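Local coordinates for oxidoreductase, short chain dehydrogenase/reductase family protein (Collinsella aerofaciens, PDB 5FYD) that catalyses the NADPH-dependent reduction of the 7-oxo group of 7-oxolithocholate to give the bile acid ursodeoxycholate, at the interface of chains A and B. Numbering follows the deposited sequence. Chains: chain A/B, Oxidoreductase, short chain dehydrogenase/reductase family protein.

The interface of chains A and B. Residues chain A 95, 143-145, 156, 187-188; chain B 196, 198-200.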
# COMPACT_ATOMS: atom_id res chain seq x y z
N HIS A 95 0.79 -2.17 -11.25
CA HIS A 95 2.23 -1.96 -11.20
C HIS A 95 2.85 -2.98 -10.26
O HIS A 95 2.16 -3.65 -9.51
CB HIS A 95 2.60 -0.52 -10.85
CG HIS A 95 1.77 0.08 -9.74
ND1 HIS A 95 2.03 -0.16 -8.41
CD2 HIS A 95 0.72 0.94 -9.77
CE1 HIS A 95 1.18 0.52 -7.67
NE2 HIS A 95 0.36 1.19 -8.47
N SER A 143 -0.91 9.01 -14.63
CA SER A 143 -0.13 9.22 -13.42
C SER A 143 1.07 10.06 -13.75
O SER A 143 1.61 9.97 -14.88
CB SER A 143 0.34 7.87 -12.91
OG SER A 143 1.18 8.05 -11.79
N MET A 144 1.50 10.87 -12.79
CA MET A 144 2.72 11.63 -12.91
C MET A 144 3.95 10.76 -13.24
O MET A 144 4.87 11.27 -13.87
CB MET A 144 2.94 12.49 -11.65
CG MET A 144 2.07 13.75 -11.72
SD MET A 144 2.05 14.63 -10.17
CE MET A 144 3.73 15.26 -10.14
N THR A 145 3.92 9.47 -12.89
CA THR A 145 4.97 8.54 -13.30
C THR A 145 5.08 8.42 -14.82
O THR A 145 6.16 8.13 -15.34
CB THR A 145 4.78 7.12 -12.70
OG1 THR A 145 3.54 6.58 -13.14
CG2 THR A 145 4.82 7.14 -11.19
N TYR A 156 4.91 0.93 -14.66
CA TYR A 156 3.94 1.91 -14.10
C TYR A 156 3.93 3.14 -15.00
O TYR A 156 2.91 3.45 -15.66
CB TYR A 156 4.34 2.33 -12.66
CG TYR A 156 3.32 3.11 -11.79
CD1 TYR A 156 2.13 3.62 -12.29
CD2 TYR A 156 3.58 3.31 -10.42
CE1 TYR A 156 1.22 4.29 -11.48
CE2 TYR A 156 2.70 4.01 -9.60
CZ TYR A 156 1.51 4.49 -10.13
OH TYR A 156 0.63 5.17 -9.30
N GLY A 187 -1.29 12.62 -9.18
CA GLY A 187 -0.12 12.42 -8.38
C GLY A 187 -0.53 11.54 -7.22
O GLY A 187 -1.40 10.68 -7.33
N THR A 188 0.06 11.80 -6.08
CA THR A 188 -0.27 11.04 -4.88
C THR A 188 -1.69 11.37 -4.43
O THR A 188 -2.05 12.54 -4.31
CB THR A 188 0.79 11.33 -3.82
OG1 THR A 188 2.06 10.99 -4.38
CG2 THR A 188 0.53 10.56 -2.55
N SER B 196 5.66 3.09 -3.95
CA SER B 196 4.69 2.78 -5.00
C SER B 196 3.38 3.54 -4.83
O SER B 196 2.68 3.76 -5.81
CB SER B 196 4.43 1.27 -5.08
OG SER B 196 3.87 0.78 -3.88
N LEU B 198 3.29 6.69 -3.74
CA LEU B 198 3.64 8.10 -3.81
C LEU B 198 4.06 8.47 -5.24
O LEU B 198 5.15 9.00 -5.46
CB LEU B 198 4.77 8.44 -2.82
CG LEU B 198 4.45 8.23 -1.34
CD1 LEU B 198 5.69 8.48 -0.51
CD2 LEU B 198 3.31 9.13 -0.88
N PRO B 199 3.16 8.22 -6.22
CA PRO B 199 3.54 8.48 -7.62
C PRO B 199 3.87 9.93 -7.94
O PRO B 199 4.69 10.18 -8.82
CB PRO B 199 2.31 8.02 -8.41
CG PRO B 199 1.18 8.05 -7.45
CD PRO B 199 1.79 7.68 -6.12
N GLY B 200 3.25 10.87 -7.24
CA GLY B 200 3.50 12.29 -7.45
C GLY B 200 4.33 12.97 -6.38
O GLY B 200 4.32 14.20 -6.28
O HOH W 1 1.12 14.43 -5.75
O HOH W 2 0.28 4.10 -6.71
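B:Pro199 pushes its ring into the active site of the other subunit and rests against A:Tyr156, the proton acceptor, and A:Ser143, the transition-state stabiliser. From CB outward, each ring carbon meets a different set of groups. CB lies 3.4 Å from the phenol OH of A:Tyr156 and also faces the hydroxyl OG of A:Ser143 and the methyl CG2 of A:Thr145. CG, the tip of the ring, lies between the same phenol oxygen and the carbonyl O of A:Gly187. CD, where the ring closes onto the backbone N, comes 3.7 Å from OG1 of A:Thr188. These are packing contacts, made at the hydroxyl end of the tyrosine.

The tyrosine CG is anti to its backbone N (chi1 -168°), which carries the ring between two neighbours: OG1 of A:Thr145 lies over the rim of one face, and CD2 of A:His95 over the centre of the other. Its OH bonds to water 2 at 2.8 Å, and this water reaches the backbone O of B:Ser196. A:Ser143 OG is hydrogen-bonded to A:Thr145 OG1 (3.1 Å) and, less closely, to the backbone N of A:Thr145.

Beyond the proline, A:Thr188 uses both branches. OG1 is anti to its own carbonyl carbon (chi1 -57°). It accepts a bent hydrogen bond, 140° at H, from B:Gly200 N. CG2 packs 3.5 Å from CD2 of B:Leu198. A valine here would probably leave the amide of B:Gly200 without this acceptor and set the turn after the proline freer to shift. Water 1 links A:Thr188 N more loosely to B:Gly200 O.

In this short-chain dehydrogenase homodimer, the B loop following helix 192-196 enters a cleft formed by the end of strand 136-143, helix 154-173 and the loop after strand 179-186. The centre of the contact lies about 7 Å from A:Lys160. The inserted loop may occupy space needed by the steroid; two-fold symmetry repeats the insertion in the other subunit.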